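Local coordinates for dihydrodipicolinate synthase (Bacteroides thetaiotaomicron, PDB 4XKY), which probably acts as a Schiff-base-forming aldolase of the dihydrodipicolinate synthase and N-acetylneuraminate lyase family, handling pyruvate, at residues R236-E239 and K240-Q243; S221-N224 and A225-A229. All coordinates share one frame; numbering follows the deposited sequence.

Interaction 1: R236-E239 and K240-Q243; sequences RLQE and KVMQ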
loop_
_atom_site.group_PDB
_atom_site.type_symbol
_atom_site.label_atom_id
_atom_site.label_comp_id
_atom_site.label_asym_id
_atom_site.label_seq_id
_atom_site.Cartn_x
_atom_site.Cartn_y
_atom_site.Cartn_z
ATOM N N ARG A 236 -2.735 23.804 -27.737
ATOM C CA ARG A 236 -3.480 23.134 -28.792
ATOM C C ARG A 236 -3.159 21.647 -28.816
ATOM O O ARG A 236 -4.062 20.803 -28.896
ATOM C CB ARG A 236 -3.124 23.747 -30.145
ATOM C CG ARG A 236 -4.031 23.284 -31.278
ATOM C CD ARG A 236 -3.760 24.052 -32.557
ATOM N NE ARG A 236 -2.470 23.721 -33.158
ATOM C CZ ARG A 236 -2.223 22.628 -33.878
ATOM N NH1 ARG A 236 -3.170 21.716 -34.085
ATOM N NH2 ARG A 236 -1.017 22.443 -34.398
ATOM N N LEU A 237 -1.859 21.347 -28.743
ATOM C CA LEU A 237 -1.370 19.970 -28.851
ATOM C C LEU A 237 -1.590 19.179 -27.571
ATOM O O LEU A 237 -1.884 17.989 -27.633
ATOM C CB LEU A 237 0.099 19.950 -29.272
ATOM C CG LEU A 237 0.337 20.564 -30.662
ATOM C CD1 LEU A 237 1.813 20.579 -31.034
ATOM C CD2 LEU A 237 -0.463 19.856 -31.748
ATOM N N GLN A 238 -1.460 19.829 -26.416
ATOM C CA GLN A 238 -1.788 19.166 -25.151
ATOM C C GLN A 238 -3.248 18.654 -25.152
ATOM O O GLN A 238 -3.526 17.561 -24.643
ATOM C CB GLN A 238 -1.513 20.089 -23.945
ATOM C CG GLN A 238 -1.804 19.478 -22.577
ATOM C CD GLN A 238 -0.891 18.305 -22.236
ATOM O OE1 GLN A 238 0.017 17.953 -23.001
ATOM N NE2 GLN A 238 -1.129 17.691 -21.091
ATOM N N GLU A 239 -4.167 19.417 -25.734
ATOM C CA GLU A 239 -5.571 19.001 -25.766
ATOM C C GLU A 239 -5.742 17.717 -26.575
ATOM O O GLU A 239 -6.539 16.854 -26.199
ATOM C CB GLU A 239 -6.499 20.100 -26.308
ATOM C CG GLU A 239 -7.958 19.637 -26.478
ATOM C CD GLU A 239 -8.993 20.764 -26.510
ATOM O OE1 GLU A 239 -8.640 21.917 -26.832
ATOM O OE2 GLU A 239 -10.185 20.493 -26.228
ATOM N N LYS A 240 -5.004 17.595 -27.677
ATOM C CA LYS A 240 -5.037 16.371 -28.476
ATOM C C LYS A 240 -4.428 15.200 -27.698
ATOM O O LYS A 240 -5.011 14.114 -27.642
ATOM C CB LYS A 240 -4.288 16.552 -29.798
ATOM C CG LYS A 240 -4.980 17.457 -30.806
ATOM C CD LYS A 240 -4.240 17.388 -32.139
ATOM C CE LYS A 240 -4.419 18.636 -32.990
ATOM N NZ LYS A 240 -5.728 18.604 -33.696
ATOM N N VAL A 241 -3.249 15.408 -27.114
ATOM C CA VAL A 241 -2.678 14.394 -26.241
ATOM C C VAL A 241 -3.668 14.006 -25.149
ATOM O O VAL A 241 -3.841 12.817 -24.893
ATOM C CB VAL A 241 -1.331 14.828 -25.642
ATOM C CG1 VAL A 241 -0.874 13.864 -24.557
ATOM C CG2 VAL A 241 -0.281 14.853 -26.739
ATOM N N MET A 242 -4.360 14.964 -24.526
ATOM C CA MET A 242 -5.269 14.570 -23.432
ATOM C C MET A 242 -6.515 13.849 -23.950
ATOM O O MET A 242 -7.069 12.994 -23.258
ATOM C CB MET A 242 -5.620 15.727 -22.491
ATOM C CG MET A 242 -4.461 16.249 -21.636
ATOM S SD MET A 242 -3.414 15.031 -20.787
ATOM C CE MET A 242 -4.662 14.251 -19.757
ATOM N N GLN A 243 -6.926 14.143 -25.177
ATOM C CA GLN A 243 -8.024 13.413 -25.796
ATOM C C GLN A 243 -7.653 11.943 -26.084
ATOM O O GLN A 243 -8.449 11.038 -25.863
ATOM C CB GLN A 243 -8.465 14.114 -27.084
ATOM C CG GLN A 243 -9.787 13.568 -27.600
ATOM C CD GLN A 243 -10.226 14.223 -28.884
ATOM O OE1 GLN A 243 -9.758 15.285 -29.227
ATOM N NE2 GLN A 243 -11.113 13.571 -29.611
HETATM O O HOH W 1 -6.073 21.856 -33.780
#

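Interaction 2: S221-N224 and A225-A229; sequences SLYN and AAKNA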
loop_
_atom_site.group_PDB
_atom_site.type_symbol
_atom_site.label_atom_id
_atom_site.label_comp_id
_atom_site.label_asym_id
_atom_site.label_seq_id
_atom_site.Cartn_x
_atom_site.Cartn_y
_atom_site.Cartn_z
ATOM N N SER A 221 6.023 17.371 -32.285
ATOM C CA SER A 221 5.545 18.754 -32.338
ATOM C C SER A 221 5.288 19.341 -30.968
ATOM O O SER A 221 5.609 20.498 -30.730
ATOM C CB SER A 221 4.271 18.888 -33.177
ATOM O OG SER A 221 4.554 18.602 -34.527
ATOM N N LEU A 222 4.701 18.562 -30.071
ATOM C CA LEU A 222 4.445 19.061 -28.733
ATOM C C LEU A 222 5.755 19.250 -27.962
ATOM O O LEU A 222 5.936 20.268 -27.265
ATOM C CB LEU A 222 3.473 18.162 -27.982
ATOM C CG LEU A 222 3.117 18.500 -26.529
ATOM C CD1 LEU A 222 2.794 19.966 -26.252
ATOM C CD2 LEU A 222 1.927 17.634 -26.146
ATOM N N TYR A 223 6.679 18.307 -28.122
ATOM C CA TYR A 223 7.990 18.433 -27.494
ATOM C C TYR A 223 8.687 19.761 -27.876
ATOM O O TYR A 223 9.240 20.467 -27.005
ATOM C CB TYR A 223 8.906 17.255 -27.842
ATOM C CG TYR A 223 10.351 17.542 -27.484
ATOM C CD1 TYR A 223 10.788 17.456 -26.159
ATOM C CD2 TYR A 223 11.277 17.945 -28.460
ATOM C CE1 TYR A 223 12.108 17.731 -25.815
ATOM C CE2 TYR A 223 12.602 18.229 -28.124
ATOM C CZ TYR A 223 13.010 18.135 -26.801
ATOM O OH TYR A 223 14.322 18.419 -26.450
ATOM N N ASN A 224 8.675 20.067 -29.172
ATOM C CA ASN A 224 9.304 21.282 -29.729
ATOM C C ASN A 224 8.630 22.590 -29.287
ATOM O O ASN A 224 9.311 23.579 -28.990
ATOM C CB ASN A 224 9.338 21.177 -31.268
ATOM C CG ASN A 224 10.409 20.214 -31.758
ATOM O OD1 ASN A 224 11.523 20.233 -31.270
ATOM N ND2 ASN A 224 10.084 19.384 -32.725
ATOM N N ALA A 225 7.297 22.574 -29.250
ATOM C CA ALA A 225 6.515 23.677 -28.713
ATOM C C ALA A 225 6.791 23.876 -27.216
ATOM O O ALA A 225 6.814 25.017 -26.757
ATOM C CB ALA A 225 5.033 23.432 -28.929
ATOM N N ALA A 226 6.982 22.793 -26.450
ATOM C CA ALA A 226 7.291 22.945 -25.001
ATOM C C ALA A 226 8.710 23.476 -24.824
ATOM O O ALA A 226 8.974 24.337 -23.977
ATOM C CB ALA A 226 7.111 21.636 -24.236
ATOM N N LYS A 227 9.599 22.976 -25.678
ATOM C CA LYS A 227 11.011 23.338 -25.671
ATOM C C LYS A 227 11.221 24.804 -25.882
ATOM O O LYS A 227 12.042 25.427 -25.218
ATOM C CB LYS A 227 11.761 22.623 -26.786
ATOM C CG LYS A 227 13.254 22.681 -26.569
ATOM C CD LYS A 227 14.008 22.035 -27.701
ATOM C CE LYS A 227 15.497 22.227 -27.484
ATOM N NZ LYS A 227 16.262 21.980 -28.733
ATOM N N ASN A 228 10.487 25.331 -26.845
ATOM C CA ASN A 228 10.595 26.722 -27.230
ATOM C C ASN A 228 9.565 27.594 -26.547
ATOM O O ASN A 228 9.462 28.768 -26.849
ATOM C CB ASN A 228 10.432 26.810 -28.743
ATOM C CG ASN A 228 11.476 25.993 -29.471
ATOM O OD1 ASN A 228 12.674 26.115 -29.197
ATOM N ND2 ASN A 228 11.038 25.148 -30.394
ATOM N N ALA A 229 8.778 27.020 -25.643
ATOM C CA ALA A 229 7.761 27.783 -24.934
ATOM C C ALA A 229 6.804 28.499 -25.909
ATOM O O ALA A 229 6.380 29.627 -25.665
ATOM C CB ALA A 229 8.420 28.777 -23.975
#

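Interaction 1: R236-E239 and K240-Q243
The guanidinium of R236 meets K240, with CE of K240 3.5 Å from NH1 of R236. One face of this flat group carries the methyl L237 CD2, 3.6 Å above the plane and displaced toward the rim. At the edge, and in the plane, sits a water that accepts from R236 NH1 at 2.9 Å and, more weakly, from K240 NZ at 3.3 Å. R236 and K240 extend alongside each other in the same direction, one helical turn apart, so two positive ends come close: R236 NH1 and K240 NZ are 4.0 Å apart. The shared water probably eases this, and R236 NH2 has a counter-charge in the salt bridge to E233, a turn back along the helix.

Another turn-spaced pair, Q238 and M242, also lies alongside. CG of Q238 leaves anti to its backbone nitrogen (chi1 -179°) and the chain then bends at chi2 (65°), which brings the amide over toward M242; Q238 NE2 rests 3.5 Å from M242 SD, a packing contact, while its hydrogen bond goes to the backbone oxygen of E194. M242 CG sits close over Q238 O, the same oxygen that accepts from M242 N at 2.7 Å. Along the backbone V241 N reaches L237 O at 3.0 Å, and Q243 N is bonded to E239 O. A neighbouring subunit supplies an aromatic side chain against M242. The pattern is that of an amphipathic helix, 231-247, the first of the C-terminal helices that follow the (beta/alpha)8 barrel in dihydrodipicolinate synthases.

Interaction 2: S221-N224 and A225-A229
Y223 overlaps the aliphatic chain of K227 at the hydroxyl end of its ring, its OH 3.8 Å from K227 CD, with ring atoms CE2 and CZ of Y223 each 4.1 Å from that same carbon. The two chains pass each other at a slant. Both leave the helix with CG anti to the backbone nitrogen (chi1 166° for Y223, -164° for K227), and the lysine stays extended to its amine, so it is the methylenes of K227 that meet the tyrosine while NZ runs on past it. K227 CB also presses on Y223 O at 3.3 Å, beside the bond in which K227 N donates to that oxygen.

This is the last full turn of helix 216-227, the eighth helix of the (beta/alpha)8 barrel, and it ends in a Schellman motif: A229 takes up a positive phi of 55°, and its N is bonded back to A226 O at 3.2 Å. N228 closes the preceding step by donating its backbone N to N224 O at 3.0 Å. The N228 amide folds back toward the same oxygen, but although N228 ND2 comes within 2.7 Å of N224 O, the angle is too poor for a hydrogen bond.

Along the backbone, A226 N donates to L222 O and A225 N to S221 O, with the methyls of A225 and A226 lying close to those carbonyls. The buried L222, Y223 and A226 touch helix 196-201, while A225, also buried, packs on V234 of the next helix. S221 OG turns back to bond E217 O.

Overall arrangement
Interactions 1 and 2 sit on consecutive helices, 231-247 and 216-227, and their centres are about 13 Å apart. They meet directly: V241 CG2 packs on L222 CD2 at 3.6 Å, and L237 CD1 lies 3.7 Å from S221 CB, joining the barrel's last helix to the first of the C-terminal extension. Each is partly buried, with four of its residues in the interior. At the surface, interaction 1 holds an arginine-lysine pair that shares a water, weakly on the lysine side; interaction 2 holds asparagines and a lysine at a helix end. A226 packs on helix 196-201, A225 on helix 231-247, and L222 on both. Q238, M242 and Q243 pack against another subunit, as does A229.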